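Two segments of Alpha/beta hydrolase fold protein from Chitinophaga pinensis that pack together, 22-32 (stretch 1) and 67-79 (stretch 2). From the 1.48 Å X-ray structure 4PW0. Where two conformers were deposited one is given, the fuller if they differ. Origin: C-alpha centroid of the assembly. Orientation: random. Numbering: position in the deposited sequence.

Stretch 1, residues 22-32: NGTRYAYRSLG
Stretch 2 67-79: IIFDNKGVGLSSG

Residues 24-31 form a strand that runs antiparallel to the strand of stretch 2, at 157° between N-to-C directions; their axes approach to 4.7 Å. Beyond that strand, stretch 2 folds through two turns and returns beside Thr24 to Ala27. Together the stretches bury 847 Å².

Gly23 precedes the strand at phi/psi 81/6, a positive phi that favours glycine. Its O accepts from a water 3.0 Å away, which also lies 2.7 Å from Ser78 OG. Thr24 (-120/136, chi1 m) places OG1 3.4 Å from Lys72 CE and CG2 3.6 Å from Ser78 O, so both its polar and its methyl branch find neighbours. The lysine is t, t, m, t.

Arg25 (-94/114) pairs with Ser78 through two bonds: Arg25 N donates to Ser78 OG (2.9 Å, 170°), and Ser78 N donates to Arg25 O (2.8 Å). Ser78, chi1 p, thus supplies a side-chain acceptor in place of a backbone carbonyl. The arginine side chain (t, t, p, chi4 166°), one of two deposited conformers, lays a guanidinium face over Leu76 O. Arg25 CZ to Leu76 O is 2.4 Å, too short for an ordinary contact, and the nearby guanidinium nitrogens make no hydrogen bond to that oxygen.

Tyr26 (-97/128; chi1 -70°, chi2 -89°) points CA-to-CB away overall, but its ring reaches back, its edge meeting Asp70 O, 3.5 Å from Tyr26 CD1. Ala27 (-93/137) points toward stretch 2, and its small CB fits 3.7 Å from Leu76 CB. Ala27 N donates to Ser77 OG (2.9 Å, 171°), while Ser77 OG donates to Asp70 O (2.7 Å); the serine hydroxyl, chi1 m, relays between the strand and the turn region. Asp70 N donates to Ala27 O (2.9 Å, 172°).

The turns bring Ser77 and Ser78 into place: type II from Asn71 to Val74, then type II' from Val74 to Ser77. Gly73 (83/-12) and Gly75 (61/-131) accommodate their positive phi.

Regular sheet pairing follows. Tyr28 (-156/167, chi1 p) faces Phe69 (-147/157, chi1 p) as a non-hydrogen-bonded pair, Tyr28 CB 3.8 Å from Phe69 CB, an apolar contact before the rings lead away. Arg29 (-134/147; m, t, t) pairs with Ile68 (-110/141; p, t): Arg29 N donates to Ile68 O (2.8 Å), and Ile68 N to Arg29 O (3.1 Å). Arg29 CB lies 3.9 Å from Ile68 CG1, while its guanidinium bonds elsewhere in the structure. Ser30 (-120/120, chi1 t), on the Tyr28 face, forms a non-hydrogen-bonded pair with Ile67 (-111/124; m, m), CA to CA 4.7 Å; its compact OG sits 3.5 Å from Ile67 CD1. Leu31 (-110/153; m, p) offers Ile68 an apolar end, Leu31 CD1 4.4 Å from Ile68 CG1.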

# COMPACT_ATOMS: atom_id res chain seq x y z
N ASN A 22 12.71 -1.27 37.69
CA ASN A 22 11.59 -1.44 38.62
C ASN A 22 11.37 -2.93 38.99
O ASN A 22 10.22 -3.42 39.01
CB ASN A 22 10.31 -0.83 37.99
CG ASN A 22 9.10 -0.84 38.92
OD1 ASN A 22 9.22 -0.74 40.15
ND2 ASN A 22 7.91 -0.93 38.31
N GLY A 23 12.47 -3.65 39.24
CA GLY A 23 12.41 -5.05 39.63
C GLY A 23 12.23 -6.10 38.52
O GLY A 23 12.05 -7.26 38.80
N THR A 24 12.26 -5.69 37.27
CA THR A 24 12.09 -6.61 36.14
C THR A 24 13.35 -6.53 35.25
O THR A 24 13.83 -5.41 34.92
CB THR A 24 10.85 -6.18 35.30
OG1 THR A 24 9.66 -6.24 36.13
CG2 THR A 24 10.69 -7.03 34.07
N ARG A 25 13.84 -7.69 34.82
CA ARG A 25 14.94 -7.78 33.86
C ARG A 25 14.31 -7.89 32.48
O ARG A 25 13.62 -8.87 32.21
CB ARG A 25 15.78 -9.04 34.10
CG ARG A 25 16.76 -9.38 32.98
CD ARG A 25 17.09 -10.88 32.81
NE ARG A 25 15.94 -11.79 32.97
CZ ARG A 25 15.91 -13.08 32.61
NH1 ARG A 25 16.92 -13.67 31.96
NH2 ARG A 25 14.80 -13.79 32.85
N TYR A 26 14.52 -6.89 31.64
CA TYR A 26 14.08 -6.91 30.23
C TYR A 26 15.21 -7.33 29.32
O TYR A 26 16.30 -6.72 29.36
CB TYR A 26 13.55 -5.55 29.81
CG TYR A 26 12.24 -5.15 30.45
CD1 TYR A 26 11.02 -5.49 29.87
CD2 TYR A 26 12.22 -4.42 31.62
CE1 TYR A 26 9.84 -5.13 30.46
CE2 TYR A 26 11.02 -4.04 32.21
CZ TYR A 26 9.82 -4.38 31.62
OH TYR A 26 8.60 -4.08 32.19
N ALA A 27 14.94 -8.33 28.48
CA ALA A 27 15.84 -8.79 27.46
C ALA A 27 15.53 -8.06 26.13
O ALA A 27 14.37 -7.90 25.73
CB ALA A 27 15.71 -10.30 27.26
N TYR A 28 16.59 -7.64 25.43
CA TYR A 28 16.42 -6.90 24.20
C TYR A 28 17.64 -7.02 23.33
O TYR A 28 18.71 -7.50 23.77
CB TYR A 28 16.11 -5.43 24.49
CG TYR A 28 17.29 -4.64 25.03
CD1 TYR A 28 17.61 -4.68 26.38
CD2 TYR A 28 18.06 -3.84 24.19
CE1 TYR A 28 18.68 -3.92 26.87
CE2 TYR A 28 19.13 -3.12 24.67
CZ TYR A 28 19.41 -3.16 26.02
OH TYR A 28 20.50 -2.42 26.48
N ARG A 29 17.47 -6.62 22.10
CA ARG A 29 18.57 -6.47 21.14
C ARG A 29 18.47 -5.17 20.40
O ARG A 29 17.37 -4.64 20.15
CB ARG A 29 18.65 -7.66 20.17
CG ARG A 29 18.67 -9.02 20.81
CD ARG A 29 18.85 -10.15 19.83
NE ARG A 29 18.65 -11.44 20.44
CZ ARG A 29 18.06 -12.49 19.88
NH1 ARG A 29 17.57 -12.41 18.64
NH2 ARG A 29 17.94 -13.59 20.57
N SER A 30 19.61 -4.61 20.06
CA SER A 30 19.71 -3.38 19.31
C SER A 30 20.45 -3.67 18.01
O SER A 30 21.58 -4.20 18.02
CB SER A 30 20.40 -2.28 20.11
OG SER A 30 20.41 -1.06 19.42
N LEU A 31 19.77 -3.41 16.90
CA LEU A 31 20.31 -3.63 15.59
C LEU A 31 20.60 -2.35 14.90
O LEU A 31 19.96 -1.32 15.12
CB LEU A 31 19.36 -4.45 14.72
CG LEU A 31 19.26 -5.94 14.99
CD1 LEU A 31 18.81 -6.31 16.38
CD2 LEU A 31 18.33 -6.58 13.96
N GLY A 32 21.59 -2.43 13.99
CA GLY A 32 21.98 -1.24 13.26
C GLY A 32 22.87 -0.32 14.09
O GLY A 32 23.19 -0.59 15.26
N ILE A 67 15.20 -1.58 17.86
CA ILE A 67 15.17 -2.28 19.12
C ILE A 67 14.05 -3.32 19.06
O ILE A 67 12.89 -2.99 18.78
CB ILE A 67 14.89 -1.31 20.31
CG1 ILE A 67 15.96 -0.21 20.40
CG2 ILE A 67 14.72 -2.08 21.61
CD1 ILE A 67 17.26 -0.71 20.86
N ILE A 68 14.43 -4.56 19.31
CA ILE A 68 13.50 -5.66 19.56
C ILE A 68 13.62 -6.04 21.01
O ILE A 68 14.75 -6.00 21.58
CB ILE A 68 13.69 -6.87 18.61
CG1 ILE A 68 15.16 -7.35 18.56
CG2 ILE A 68 13.17 -6.53 17.21
CD1 ILE A 68 15.35 -8.67 17.84
N PHE A 69 12.53 -6.35 21.66
CA PHE A 69 12.54 -6.67 23.08
C PHE A 69 11.51 -7.68 23.46
O PHE A 69 10.46 -7.81 22.80
CB PHE A 69 12.39 -5.39 23.94
CG PHE A 69 10.98 -4.84 24.00
CD1 PHE A 69 10.42 -4.15 22.91
CD2 PHE A 69 10.24 -4.99 25.13
CE1 PHE A 69 9.13 -3.67 22.99
CE2 PHE A 69 8.94 -4.51 25.23
CZ PHE A 69 8.38 -3.84 24.14
N ASP A 70 11.74 -8.36 24.58
CA ASP A 70 10.75 -9.19 25.22
C ASP A 70 10.06 -8.37 26.29
O ASP A 70 10.71 -7.83 27.23
CB ASP A 70 11.33 -10.42 25.84
CG ASP A 70 11.75 -11.50 24.86
OD1 ASP A 70 11.09 -11.67 23.81
OD2 ASP A 70 12.77 -12.23 25.17
N ASN A 71 8.76 -8.20 26.17
CA ASN A 71 8.00 -7.52 27.21
C ASN A 71 8.02 -8.39 28.51
O ASN A 71 8.45 -9.53 28.51
CB ASN A 71 6.60 -7.20 26.68
CG ASN A 71 6.00 -5.94 27.29
OD1 ASN A 71 6.26 -5.58 28.46
ND2 ASN A 71 5.21 -5.21 26.49
N LYS A 72 7.49 -7.84 29.62
CA LYS A 72 7.60 -8.44 30.93
C LYS A 72 7.09 -9.88 30.89
O LYS A 72 6.02 -10.18 30.36
CB LYS A 72 6.79 -7.62 31.92
CG LYS A 72 6.86 -8.15 33.35
CD LYS A 72 6.02 -7.32 34.31
CE LYS A 72 6.62 -5.97 34.59
NZ LYS A 72 5.76 -5.25 35.60
N GLY A 73 7.91 -10.79 31.40
CA GLY A 73 7.58 -12.19 31.50
C GLY A 73 7.79 -13.05 30.27
O GLY A 73 7.67 -14.26 30.33
N VAL A 74 8.02 -12.40 29.14
CA VAL A 74 8.14 -13.12 27.86
C VAL A 74 9.59 -13.55 27.65
O VAL A 74 10.48 -12.72 27.70
CB VAL A 74 7.68 -12.21 26.71
CG1 VAL A 74 7.82 -12.94 25.37
CG2 VAL A 74 6.26 -11.79 26.92
N GLY A 75 9.82 -14.83 27.36
CA GLY A 75 11.15 -15.28 26.97
C GLY A 75 12.14 -15.01 28.10
O GLY A 75 11.84 -15.27 29.28
N LEU A 76 13.26 -14.41 27.72
CA LEU A 76 14.33 -14.11 28.70
C LEU A 76 14.02 -12.90 29.59
O LEU A 76 14.79 -12.62 30.53
CB LEU A 76 15.66 -13.92 27.98
CG LEU A 76 16.34 -15.21 27.57
CD1 LEU A 76 17.38 -14.88 26.49
CD2 LEU A 76 16.92 -15.96 28.78
N SER A 77 12.93 -12.17 29.36
CA SER A 77 12.52 -11.17 30.33
C SER A 77 11.89 -11.81 31.55
O SER A 77 11.06 -12.74 31.48
CB SER A 77 11.56 -10.15 29.71
OG SER A 77 12.27 -9.39 28.78
N SER A 78 12.24 -11.28 32.71
CA SER A 78 11.71 -11.84 33.94
C SER A 78 10.29 -11.34 34.25
O SER A 78 9.76 -10.44 33.56
CB SER A 78 12.65 -11.53 35.13
OG SER A 78 12.54 -10.17 35.52
N GLY A 79 9.74 -11.88 35.32
CA GLY A 79 8.50 -11.42 35.86
C GLY A 79 7.25 -12.10 35.30
O GLY A 79 7.35 -13.15 34.62
O HOH W 1 8.78 -3.82 36.57
O HOH W 2 11.26 -10.08 37.95